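Local coordinates for mitochondrial dynamics protein MID49 (Mus musculus, PDB 4WOY) that recruits the fission mediator Drp1 (DNM1L) to the mitochondrial outer membrane, regulates its GTPase activity and is required for mitochondrial fission, at residues T65-L77 with C171-P183. The protein carries 1 engineered substitution. Residues are numbered along the deposited sequence; the frame is centred on the assembly and turned at random.
Sequences TAEHVRLLAPLEL and CLEFTLAVLMVVP
Strands 69-74 and 173-182 pair in parallel, from Val-69 beside Leu-176 to Pro-74 beside Val-181, within the mixed central sheet of the nucleotidyltransferase-like cytosolic domain. Seven backbone hydrogen bonds join them, beginning with Val-69 N to Thr-175 O (2.9 Å) and ending with Leu-75 N to Val-181 O. Pro-74 has no N-H to give, but in this register Ala-73 and Leu-75 make the bonds to Val-181. Strand 52-54 lies on the other edge of 69-74, and strands 162-166 and 191-193 both run antiparallel along the other edge of 173-182. On the face turned to helix 18-42, Val-69 CG1 lies alongside Leu-176 CD2 (3.7 Å), while Val-69 CG2 reaches Phe-174 CD2 (3.8 Å). On the other face Leu-179 CD1 meets Leu-72 CD2 at 3.7 Å and sits over one face of the Arg-70 guanidinium, which is salt-bridged to Asp-208. At the start of the ladder, Thr-175 CG2 makes a CH-pi contact over one face of the His-68 ring, 4.0 Å from its centroid. There a water accepts from Thr-175 N (2.8 Å) and donates to Glu-67 O, continuing the link where the backbones part. Backbone polarity is thus met largely within the sheet, leaving mainly aliphatic side chains to pack on both faces.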
# COMPACT_ATOMS: atom_id res chain seq x y z
N THR A 65 8.00 -10.16 3.40
CA THR A 65 6.61 -10.01 3.80
C THR A 65 6.46 -9.06 4.98
O THR A 65 5.52 -9.19 5.76
CB THR A 65 5.99 -11.38 4.17
OG1 THR A 65 6.85 -12.07 5.10
CG2 THR A 65 5.84 -12.24 2.94
N ALA A 66 7.40 -8.13 5.11
CA ALA A 66 7.35 -7.12 6.18
C ALA A 66 6.07 -6.32 6.04
O ALA A 66 5.38 -6.07 7.03
CB ALA A 66 8.55 -6.20 6.12
N GLU A 67 5.77 -5.93 4.81
CA GLU A 67 4.54 -5.23 4.48
C GLU A 67 3.47 -6.21 4.02
O GLU A 67 3.76 -7.39 3.73
CB GLU A 67 4.78 -4.22 3.36
CG GLU A 67 5.92 -3.28 3.60
CD GLU A 67 5.63 -2.33 4.72
OE1 GLU A 67 4.45 -1.94 4.89
OE2 GLU A 67 6.59 -1.95 5.43
N HIS A 68 2.25 -5.71 3.92
CA HIS A 68 1.16 -6.47 3.32
C HIS A 68 1.53 -6.88 1.91
O HIS A 68 2.37 -6.24 1.25
CB HIS A 68 -0.14 -5.66 3.27
CG HIS A 68 -0.77 -5.47 4.61
ND1 HIS A 68 -0.28 -6.04 5.75
CD2 HIS A 68 -1.87 -4.76 4.98
CE1 HIS A 68 -1.03 -5.70 6.78
NE2 HIS A 68 -2.01 -4.92 6.33
N VAL A 69 0.91 -7.95 1.45
CA VAL A 69 1.01 -8.37 0.07
C VAL A 69 -0.31 -7.96 -0.60
O VAL A 69 -1.40 -8.36 -0.16
CB VAL A 69 1.26 -9.86 -0.03
CG1 VAL A 69 1.33 -10.31 -1.50
CG2 VAL A 69 2.51 -10.23 0.76
N ARG A 70 -0.20 -7.12 -1.63
CA ARG A 70 -1.40 -6.63 -2.30
C ARG A 70 -1.99 -7.70 -3.22
O ARG A 70 -1.28 -8.37 -3.98
CB ARG A 70 -1.10 -5.35 -3.08
CG ARG A 70 0.06 -4.57 -2.49
CD ARG A 70 -0.08 -3.05 -2.59
NE ARG A 70 -0.48 -2.60 -3.91
CZ ARG A 70 -0.96 -1.39 -4.16
NH1 ARG A 70 -1.07 -0.50 -3.17
NH2 ARG A 70 -1.32 -1.06 -5.38
N LEU A 71 -3.29 -7.91 -3.08
CA LEU A 71 -4.04 -8.75 -3.99
C LEU A 71 -5.04 -7.83 -4.70
O LEU A 71 -6.08 -7.44 -4.14
CB LEU A 71 -4.71 -9.89 -3.25
CG LEU A 71 -5.15 -11.06 -4.10
CD1 LEU A 71 -3.96 -11.53 -4.91
CD2 LEU A 71 -5.69 -12.19 -3.24
N LEU A 72 -4.70 -7.46 -5.94
CA LEU A 72 -5.47 -6.51 -6.72
C LEU A 72 -6.57 -7.23 -7.47
O LEU A 72 -6.30 -8.19 -8.17
CB LEU A 72 -4.59 -5.77 -7.71
CG LEU A 72 -3.41 -4.96 -7.20
CD1 LEU A 72 -2.92 -4.00 -8.28
CD2 LEU A 72 -3.78 -4.21 -5.93
N ALA A 73 -7.81 -6.77 -7.29
CA ALA A 73 -8.96 -7.24 -8.05
C ALA A 73 -9.54 -6.07 -8.87
O ALA A 73 -10.30 -5.25 -8.35
CB ALA A 73 -10.03 -7.85 -7.11
N PRO A 74 -9.12 -5.96 -10.14
CA PRO A 74 -9.53 -4.80 -10.96
C PRO A 74 -10.96 -4.89 -11.46
O PRO A 74 -11.36 -5.88 -12.04
CB PRO A 74 -8.53 -4.82 -12.13
CG PRO A 74 -8.05 -6.24 -12.21
CD PRO A 74 -8.08 -6.78 -10.80
N LEU A 75 -11.72 -3.82 -11.23
CA LEU A 75 -13.04 -3.70 -11.80
C LEU A 75 -12.88 -3.35 -13.27
O LEU A 75 -12.00 -2.55 -13.61
CB LEU A 75 -13.85 -2.61 -11.09
CG LEU A 75 -14.47 -2.93 -9.73
CD1 LEU A 75 -13.42 -2.87 -8.61
CD2 LEU A 75 -15.65 -1.99 -9.50
N GLU A 76 -13.66 -3.98 -14.14
CA GLU A 76 -13.64 -3.56 -15.54
C GLU A 76 -14.83 -2.65 -15.78
O GLU A 76 -15.95 -3.13 -15.94
CB GLU A 76 -13.64 -4.75 -16.50
CG GLU A 76 -12.36 -5.57 -16.38
CD GLU A 76 -12.37 -6.85 -17.16
OE1 GLU A 76 -13.45 -7.26 -17.68
OE2 GLU A 76 -11.28 -7.45 -17.26
N LEU A 77 -14.59 -1.34 -15.80
CA LEU A 77 -15.67 -0.38 -16.01
C LEU A 77 -15.93 -0.13 -17.51
O LEU A 77 -14.99 -0.09 -18.31
CB LEU A 77 -15.35 0.93 -15.29
CG LEU A 77 -15.20 0.88 -13.77
CD1 LEU A 77 -14.89 2.26 -13.17
CD2 LEU A 77 -16.45 0.29 -13.14
N CYS A 171 8.93 -21.03 8.77
CA CYS A 171 9.34 -19.72 9.19
C CYS A 171 8.73 -18.59 8.38
O CYS A 171 9.45 -17.68 7.98
CB CYS A 171 10.86 -19.63 9.11
SG CYS A 171 11.76 -20.87 10.05
N LEU A 172 7.42 -18.62 8.14
CA LEU A 172 6.80 -17.53 7.38
C LEU A 172 5.44 -17.22 7.93
O LEU A 172 4.78 -18.09 8.41
CB LEU A 172 6.67 -17.90 5.92
CG LEU A 172 6.77 -16.65 5.09
CD1 LEU A 172 8.22 -16.23 5.01
CD2 LEU A 172 6.16 -16.93 3.71
N GLU A 173 5.05 -15.95 7.89
CA GLU A 173 3.70 -15.49 8.21
C GLU A 173 3.45 -14.32 7.31
O GLU A 173 4.36 -13.51 7.16
CB GLU A 173 3.59 -15.04 9.66
CG GLU A 173 3.35 -16.13 10.66
CD GLU A 173 3.46 -15.61 12.09
OE1 GLU A 173 4.08 -14.54 12.28
OE2 GLU A 173 2.97 -16.28 13.02
N PHE A 174 2.25 -14.17 6.75
CA PHE A 174 1.94 -12.87 6.14
C PHE A 174 0.48 -12.56 5.87
O PHE A 174 -0.41 -13.39 6.03
CB PHE A 174 2.72 -12.70 4.84
CG PHE A 174 2.34 -13.64 3.76
CD1 PHE A 174 2.94 -14.88 3.67
CD2 PHE A 174 1.40 -13.28 2.81
CE1 PHE A 174 2.61 -15.75 2.66
CE2 PHE A 174 1.05 -14.16 1.80
CZ PHE A 174 1.67 -15.39 1.72
N THR A 175 0.25 -11.32 5.44
CA THR A 175 -1.07 -10.79 5.24
C THR A 175 -1.34 -10.41 3.78
O THR A 175 -0.51 -9.79 3.14
CB THR A 175 -1.28 -9.57 6.11
OG1 THR A 175 -1.03 -9.93 7.47
CG2 THR A 175 -2.70 -9.04 5.98
N LEU A 176 -2.50 -10.81 3.27
CA LEU A 176 -2.94 -10.39 1.96
C LEU A 176 -3.97 -9.28 2.11
O LEU A 176 -4.93 -9.41 2.89
CB LEU A 176 -3.52 -11.56 1.16
CG LEU A 176 -2.55 -12.59 0.58
CD1 LEU A 176 -3.29 -13.88 0.27
CD2 LEU A 176 -1.86 -12.08 -0.68
N ALA A 177 -3.75 -8.17 1.43
CA ALA A 177 -4.78 -7.13 1.39
C ALA A 177 -5.55 -7.28 0.10
O ALA A 177 -4.99 -7.08 -0.99
CB ALA A 177 -4.17 -5.73 1.52
N VAL A 178 -6.82 -7.66 0.20
CA VAL A 178 -7.63 -7.81 -1.00
C VAL A 178 -8.12 -6.44 -1.42
O VAL A 178 -8.90 -5.81 -0.70
CB VAL A 178 -8.82 -8.74 -0.78
CG1 VAL A 178 -9.56 -8.92 -2.08
CG2 VAL A 178 -8.35 -10.07 -0.23
N LEU A 179 -7.64 -5.98 -2.58
CA LEU A 179 -7.92 -4.62 -3.02
C LEU A 179 -8.71 -4.57 -4.31
O LEU A 179 -8.17 -4.89 -5.38
CB LEU A 179 -6.63 -3.84 -3.20
CG LEU A 179 -5.72 -3.76 -1.98
CD1 LEU A 179 -4.32 -3.33 -2.42
CD2 LEU A 179 -6.29 -2.78 -0.93
N MET A 180 -9.97 -4.15 -4.22
CA MET A 180 -10.76 -3.89 -5.44
C MET A 180 -10.33 -2.53 -6.00
O MET A 180 -10.36 -1.53 -5.28
CB MET A 180 -12.27 -3.92 -5.18
CG MET A 180 -12.84 -5.35 -4.99
SD MET A 180 -14.56 -5.39 -4.46
CE MET A 180 -14.50 -4.51 -2.90
N VAL A 181 -9.91 -2.48 -7.25
CA VAL A 181 -9.28 -1.28 -7.76
C VAL A 181 -9.86 -0.84 -9.10
O VAL A 181 -10.38 -1.66 -9.87
CB VAL A 181 -7.76 -1.47 -7.87
CG1 VAL A 181 -7.16 -1.87 -6.51
CG2 VAL A 181 -7.40 -2.53 -8.91
N VAL A 182 -9.83 0.48 -9.33
CA VAL A 182 -10.14 1.06 -10.65
C VAL A 182 -8.92 1.91 -11.10
O VAL A 182 -8.15 2.39 -10.23
CB VAL A 182 -11.46 1.92 -10.63
CG1 VAL A 182 -12.62 1.13 -10.05
CG2 VAL A 182 -11.28 3.16 -9.85
N PRO A 183 -8.74 2.12 -12.43
CA PRO A 183 -7.51 2.73 -13.00
C PRO A 183 -7.11 4.17 -12.62
O PRO A 183 -5.95 4.49 -12.79
CB PRO A 183 -7.76 2.66 -14.51
CG PRO A 183 -8.63 1.48 -14.69
CD PRO A 183 -9.56 1.51 -13.49
O HOH W 1 2.43 -9.55 5.37